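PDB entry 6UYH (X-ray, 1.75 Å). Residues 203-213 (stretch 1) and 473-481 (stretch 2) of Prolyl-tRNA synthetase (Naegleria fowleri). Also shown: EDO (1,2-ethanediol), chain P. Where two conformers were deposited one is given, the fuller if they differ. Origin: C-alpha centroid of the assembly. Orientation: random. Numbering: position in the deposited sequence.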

ATOM      1  N   VAL A 203      -7.012 -24.811   6.213  1.00 21.67           N
ATOM      2  CA  VAL A 203      -5.843 -25.046   5.372  1.00 19.84           C
ATOM      3  C   VAL A 203      -5.215 -26.381   5.736  1.00 19.89           C
ATOM      4  O   VAL A 203      -5.450 -26.941   6.809  1.00 23.04           O
ATOM      5  CB  VAL A 203      -4.762 -23.938   5.483  1.00 20.28           C
ATOM      6  CG1 VAL A 203      -5.332 -22.556   5.205  1.00 21.82           C
ATOM      7  CG2 VAL A 203      -4.080 -23.985   6.831  1.00 22.46           C
ATOM      8  N   ILE A 204      -4.394 -26.876   4.813  1.00 19.83           N
ATOM      9  CA  ILE A 204      -3.532 -28.030   5.042  1.00 21.73           C
ATOM     10  C   ILE A 204      -2.107 -27.597   4.736  1.00 22.28           C
ATOM     11  O   ILE A 204      -1.826 -27.135   3.623  1.00 21.96           O
ATOM     12  CB  ILE A 204      -3.917 -29.228   4.167  1.00 24.29           C
ATOM     13  CG1 ILE A 204      -5.343 -29.684   4.474  1.00 28.72           C
ATOM     14  CG2 ILE A 204      -2.940 -30.373   4.416  1.00 23.47           C
ATOM     15  CD1 ILE A 204      -5.869 -30.687   3.471  1.00 39.67           C
ATOM     16  N   LYS A 205      -1.214 -27.744   5.713  1.00 20.80           N
ATOM     17  CA  LYS A 205       0.192 -27.413   5.518  1.00 18.67           C
ATOM     18  C   LYS A 205       0.926 -28.592   4.895  1.00 19.38           C
ATOM     19  O   LYS A 205       0.744 -29.731   5.307  1.00 20.91           O
ATOM     20  CB  LYS A 205       0.852 -27.082   6.855  1.00 22.14           C
ATOM     21  CG  LYS A 205       0.409 -25.800   7.511  1.00 20.84           C
ATOM     22  CD  LYS A 205       1.049 -25.731   8.897  1.00 21.29           C
ATOM     23  CE  LYS A 205       0.765 -24.394   9.592  1.00 24.45           C
ATOM     24  NZ  LYS A 205       1.355 -24.418  10.965  1.00 24.09           N
ATOM     25  N   GLY A 206       1.809 -28.306   3.946  1.00 19.75           N
ATOM     26  CA  GLY A 206       2.600 -29.378   3.377  1.00 19.93           C
ATOM     27  C   GLY A 206       3.795 -28.812   2.645  1.00 20.32           C
ATOM     28  O   GLY A 206       3.954 -27.599   2.512  1.00 22.95           O
ATOM     29  N   THR A 207       4.653 -29.716   2.187  1.00 20.69           N
ATOM     30  CA  THR A 207       5.739 -29.348   1.294  1.00 22.24           C
ATOM     31  C   THR A 207       5.341 -29.683  -0.139  1.00 29.59           C
ATOM     32  O   THR A 207       4.635 -30.659  -0.384  1.00 28.13           O
ATOM     33  CB  THR A 207       7.029 -30.092   1.653  1.00 22.07           C
ATOM     34  OG1 THR A 207       6.785 -31.496   1.580  1.00 26.77           O
ATOM     35  CG2 THR A 207       7.464 -29.755   3.063  1.00 26.54           C
ATOM     36  N   LYS A 208       5.797 -28.869  -1.083  1.00 24.64           N
ATOM     37  CA  LYS A 208       5.574 -29.181  -2.485  1.00 24.17           C
ATOM     38  C   LYS A 208       6.557 -30.242  -2.976  1.00 24.78           C
ATOM     39  O   LYS A 208       7.658 -30.409  -2.437  1.00 24.11           O
ATOM     40  CB  LYS A 208       5.690 -27.919  -3.341  1.00 21.28           C
ATOM     41  CG  LYS A 208       4.542 -26.961  -3.146  1.00 27.67           C
ATOM     42  CD  LYS A 208       4.603 -25.854  -4.177  1.00 33.85           C
ATOM     43  CE  LYS A 208       3.548 -24.800  -3.913  1.00 36.50           C
ATOM     44  NZ  LYS A 208       3.598 -23.744  -4.956  1.00 39.07           N
ATOM     45  N   THR A 209       6.130 -31.000  -3.989  1.00 22.12           N
ATOM     46  CA  THR A 209       7.017 -31.966  -4.621  1.00 23.52           C
ATOM     47  C   THR A 209       8.089 -31.254  -5.453  1.00 24.66           C
ATOM     48  O   THR A 209       8.027 -30.048  -5.693  1.00 30.53           O
ATOM     49  CB  THR A 209       6.219 -32.906  -5.519  1.00 32.47           C
ATOM     50  OG1 THR A 209       5.564 -32.124  -6.524  1.00 30.90           O
ATOM     51  CG2 THR A 209       5.169 -33.631  -4.710  1.00 30.03           C
ATOM     52  N   GLU A 210       9.062 -32.034  -5.933  1.00 27.63           N
ATOM     53  CA  GLU A 210      10.155 -31.440  -6.700  1.00 34.75           C
ATOM     54  C   GLU A 210       9.638 -30.712  -7.939  1.00 39.44           C
ATOM     55  O   GLU A 210      10.168 -29.661  -8.318  1.00 37.09           O
ATOM     56  CB  GLU A 210      11.174 -32.513  -7.083  1.00 40.90           C
ATOM     57  CG  GLU A 210      11.947 -33.068  -5.893  1.00 46.99           C
ATOM     58  CD  GLU A 210      12.678 -31.986  -5.113  1.00 57.57           C
ATOM     59  OE1 GLU A 210      13.412 -31.197  -5.744  1.00 54.88           O
ATOM     60  OE2 GLU A 210      12.509 -31.918  -3.873  1.00 57.43           O
ATOM     61  N   ASN A 211       8.586 -31.240  -8.568  1.00 33.57           N
ATOM     62  CA  ASN A 211       8.073 -30.619  -9.784  1.00 38.88           C
ATOM     63  C   ASN A 211       7.342 -29.316  -9.498  1.00 40.94           C
ATOM     64  O   ASN A 211       7.365 -28.401 -10.329  1.00 40.39           O
ATOM     65  CB  ASN A 211       7.149 -31.592 -10.526  1.00 47.06           C
ATOM     66  CG  ASN A 211       6.476 -30.957 -11.732  1.00 55.23           C
ATOM     67  OD1 ASN A 211       7.140 -30.563 -12.691  1.00 55.70           O
ATOM     68  ND2 ASN A 211       5.149 -30.863 -11.692  1.00 54.42           N
ATOM     69  N   GLU A 212       6.701 -29.198  -8.336  1.00 30.74           N
ATOM     70  CA  GLU A 212       5.899 -28.024  -8.042  1.00 28.07           C
ATOM     71  C   GLU A 212       6.637 -26.970  -7.233  1.00 26.46           C
ATOM     72  O   GLU A 212       6.169 -25.831  -7.166  1.00 29.37           O
ATOM     73  CB  GLU A 212       4.618 -28.428  -7.304  1.00 28.60           C
ATOM     74  CG  GLU A 212       3.613 -29.149  -8.187  1.00 35.63           C
ATOM     75  CD  GLU A 212       2.986 -28.225  -9.220  1.00 45.07           C
ATOM     76  OE1 GLU A 212       2.719 -27.052  -8.885  1.00 47.40           O
ATOM     77  OE2 GLU A 212       2.767 -28.671 -10.365  1.00 52.42           O
ATOM     78  N   LYS A 213       7.769 -27.302  -6.621  1.00 27.78           N
ATOM     79  CA  LYS A 213       8.448 -26.316  -5.795  0.55 27.89           C
ATOM     80  C   LYS A 213       9.110 -25.247  -6.666  1.00 28.39           C
ATOM     81  O   LYS A 213       9.322 -25.423  -7.870  1.00 32.08           O
ATOM     82  CB  LYS A 213       9.495 -26.988  -4.903  0.55 25.60           C
ATOM     83  CG  LYS A 213      10.789 -27.312  -5.612  0.55 29.14           C
ATOM     84  CD  LYS A 213      11.877 -27.715  -4.615  0.55 31.96           C
ATOM     85  CE  LYS A 213      13.183 -28.049  -5.320  0.55 33.61           C
ATOM     86  NZ  LYS A 213      13.684 -26.933  -6.176  0.55 31.22           N
ATOM     87  N   ALA A 473      -5.240 -34.418 -12.365  1.00 23.44           N
ATOM     88  CA  ALA A 473      -4.820 -34.307 -10.978  1.00 23.01           C
ATOM     89  C   ALA A 473      -3.369 -33.861 -10.940  1.00 29.59           C
ATOM     90  O   ALA A 473      -2.536 -34.358 -11.703  1.00 36.74           O
ATOM     91  CB  ALA A 473      -4.966 -35.645 -10.249  1.00 28.54           C
ATOM     92  N   LYS A 474      -3.059 -32.930 -10.047  1.00 26.30           N
ATOM     93  CA  LYS A 474      -1.663 -32.574  -9.847  1.00 28.34           C
ATOM     94  C   LYS A 474      -1.323 -32.698  -8.371  1.00 24.73           C
ATOM     95  O   LYS A 474      -2.198 -32.862  -7.519  1.00 21.07           O
ATOM     96  CB  LYS A 474      -1.354 -31.174 -10.373  1.00 33.64           C
ATOM     97  CG  LYS A 474      -1.999 -30.063  -9.617  1.00 30.83           C
ATOM     98  CD  LYS A 474      -1.699 -28.740 -10.324  1.00 48.52           C
ATOM     99  CE  LYS A 474      -0.866 -27.796  -9.475  1.00 49.80           C
ATOM    100  NZ  LYS A 474      -0.274 -26.723 -10.325  1.00 48.36           N
ATOM    101  N   SER A 475      -0.029 -32.673  -8.072  1.00 21.42           N
ATOM    102  CA  SER A 475       0.368 -32.755  -6.681  1.00 20.22           C
ATOM    103  C   SER A 475       0.005 -31.446  -5.998  1.00 24.93           C
ATOM    104  O   SER A 475       0.210 -30.359  -6.551  1.00 26.58           O
ATOM    105  CB  SER A 475       1.861 -33.044  -6.542  1.00 26.61           C
ATOM    106  OG  SER A 475       2.609 -31.921  -6.932  1.00 32.40           O
ATOM    107  N   LEU A 476      -0.593 -31.555  -4.823  1.00 21.94           N
ATOM    108  CA  LEU A 476      -0.959 -30.380  -4.047  1.00 21.98           C
ATOM    109  C   LEU A 476       0.085 -30.121  -2.967  1.00 23.53           C
ATOM    110  O   LEU A 476       0.723 -29.066  -2.950  1.00 24.19           O
ATOM    111  CB  LEU A 476      -2.365 -30.580  -3.467  1.00 22.18           C
ATOM    112  CG  LEU A 476      -3.398 -30.952  -4.546  1.00 20.48           C
ATOM    113  CD1 LEU A 476      -4.766 -31.239  -3.912  1.00 23.90           C
ATOM    114  CD2 LEU A 476      -3.491 -29.877  -5.643  1.00 22.02           C
ATOM    115  N   CYS A 477       0.337 -31.112  -2.118  1.00 23.41           N
ATOM    116  CA  CYS A 477       1.439 -31.029  -1.170  1.00 24.48           C
ATOM    117  C   CYS A 477       1.666 -32.413  -0.594  1.00 21.31           C
ATOM    118  O   CYS A 477       0.816 -33.298  -0.700  1.00 19.57           O
ATOM    119  CB  CYS A 477       1.146 -30.039  -0.048  1.00 22.92           C
ATOM    120  SG  CYS A 477      -0.172 -30.592   1.046  1.00 24.92           S
ATOM    121  N   VAL A 478       2.825 -32.585   0.030  1.00 17.16           N
ATOM    122  CA  VAL A 478       3.058 -33.694   0.948  1.00 17.11           C
ATOM    123  C   VAL A 478       2.766 -33.176   2.356  1.00 17.20           C
ATOM    124  O   VAL A 478       3.549 -32.352   2.879  1.00 17.76           O
ATOM    125  CB  VAL A 478       4.489 -34.231   0.827  1.00 19.87           C
ATOM    126  CG1 VAL A 478       4.695 -35.408   1.772  1.00 22.39           C
ATOM    127  CG2 VAL A 478       4.783 -34.631  -0.621  1.00 25.44           C
ATOM    128  N   PRO A 479       1.655 -33.569   2.976  1.00 17.36           N
ATOM    129  CA  PRO A 479       1.277 -32.971   4.267  1.00 22.98           C
ATOM    130  C   PRO A 479       2.392 -33.081   5.299  1.00 25.42           C
ATOM    131  O   PRO A 479       3.030 -34.131   5.430  1.00 21.41           O
ATOM    132  CB  PRO A 479       0.047 -33.788   4.677  1.00 22.43           C
ATOM    133  CG  PRO A 479      -0.563 -34.217   3.376  1.00 21.42           C
ATOM    134  CD  PRO A 479       0.624 -34.494   2.467  1.00 17.48           C
ATOM    135  N   LEU A 480       2.638 -31.973   6.024  1.00 19.77           N
ATOM    136  CA  LEU A 480       3.638 -31.985   7.091  1.00 21.81           C
ATOM    137  C   LEU A 480       3.307 -33.013   8.162  1.00 24.27           C
ATOM    138  O   LEU A 480       4.198 -33.721   8.657  1.00 24.74           O
ATOM    139  CB  LEU A 480       3.754 -30.600   7.742  1.00 20.29           C
ATOM    140  CG  LEU A 480       4.112 -29.414   6.862  1.00 24.12           C
ATOM    141  CD1 LEU A 480       4.300 -28.191   7.739  1.00 22.72           C
ATOM    142  CD2 LEU A 480       5.371 -29.714   6.070  1.00 24.11           C
ATOM    143  N   ASP A 481       2.040 -33.087   8.562  1.00 21.76           N
ATOM    144  CA  ASP A 481       1.606 -33.989   9.625  1.00 19.57           C
ATOM    145  C   ASP A 481       1.074 -35.264   8.976  1.00 21.13           C
ATOM    146  O   ASP A 481      -0.026 -35.273   8.421  1.00 25.57           O
ATOM    147  CB  ASP A 481       0.542 -33.310  10.484  1.00 28.45           C
ATOM    148  CG  ASP A 481       0.139 -34.135  11.693  1.00 34.86           C
ATOM    149  OD1 ASP A 481       0.583 -35.299  11.831  1.00 29.55           O
ATOM    150  OD2 ASP A 481      -0.638 -33.607  12.512  1.00 37.84           O
TER
HETATM  151  C1  EDO P 614       0.309 -27.536 -15.128  1.00 63.27           C
HETATM  152  O1  EDO P 614      -0.442 -26.603 -15.910  1.00 67.20           O
HETATM  153  C2  EDO P 614       0.498 -26.956 -13.736  1.00 61.38           C
HETATM  154  O2  EDO P 614      -0.779 -26.545 -13.239  1.00 60.08           O
HETATM  155  O   HOH W   1      -0.046 -31.274   7.467  1.00 23.27           O
HETATM  156  O   HOH W   2       6.570 -32.987   3.869  1.00 32.13           O
HETATM  157  O   HOH W   3       3.280 -30.390  -4.574  1.00 25.69           O

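The two stretches, whose touching residues are at least 262 apart in sequence, meet where strand 204-207 runs against the end of strand 474-479. The local pairing is antiparallel, although the strand axes as a whole cross at 89°, and the backbone ladder is short; side chains carry the contact onward. Together the two segments bury 612 Å².

Contact begins with Ile-204. Its side chain points toward stretch 2 and makes a loose apolar contact, CG2 of Ile-204 lying 4.4 Å from SG of Cys-477. At Lys-205 the backbone takes over. Its carbonyl O accepts a hydrogen bond from N of Leu-480 (3.0 Å, nearly linear at 166°) and also receives a CA-H...O contact from CA of Pro-479 at 3.4 Å; proline has no amide hydrogen to offer. Water 1 donates to the same O of Lys-205 (2.8 Å) and accepts from N of Asp-481 (3.0 Å). Beside this polar cluster, CB of Lys-205 packs 3.7 Å from CD1 of Leu-480, while the amine end of the lysine leads away.

Gly-206 pairs with Pro-479 in a non-hydrogen-bonded bridge whose CA atoms are just 3.9 Å apart. The absence of a side chain permits this approach: a CB on Gly-206 would fall 2.4 Å from SG of Cys-477 and 2.8 Å from O of Val-478. The next pair, Thr-207 and Val-478, is hydrogen-bonded in both directions, from N of Thr-207 to O of Val-478 (2.9 Å) and from N of Val-478 to O of Thr-207 (2.7 Å). Their side chains share one face of the sheet, with OG1 of Thr-207 3.6 Å from CB of Val-478, and CG2 of Thr-207 reaches CD2 of Leu-480 at 3.7 Å. Water 2 is hydrogen-bonded to OG1 of Thr-207 (2.7 Å) and donates to O of Val-478 (3.2 Å).

Lys-208 turns its side chain away, and Thr-209 resumes the contact: its OG1 lies 3.0 Å from OG of Ser-475. Water 3 links the two stretches here, accepting from the backbone N of Thr-209 (3.0 Å) and donating to OG of Ser-475 (2.9 Å) and, weakly, to O of Leu-476 (3.3 Å). The chain then turns, N of Lys-213 donating to O of Thr-209 (2.9 Å), and Glu-212 points back toward stretch 2. Its OE1 forms a salt bridge with NZ of Lys-474 at 3.3 Å, a weak hydrogen bond reinforced by opposite charge. The same NZ of Lys-474 donates to O2 of the ethanediol (3.0 Å), probably a component of the crystallisation liquor.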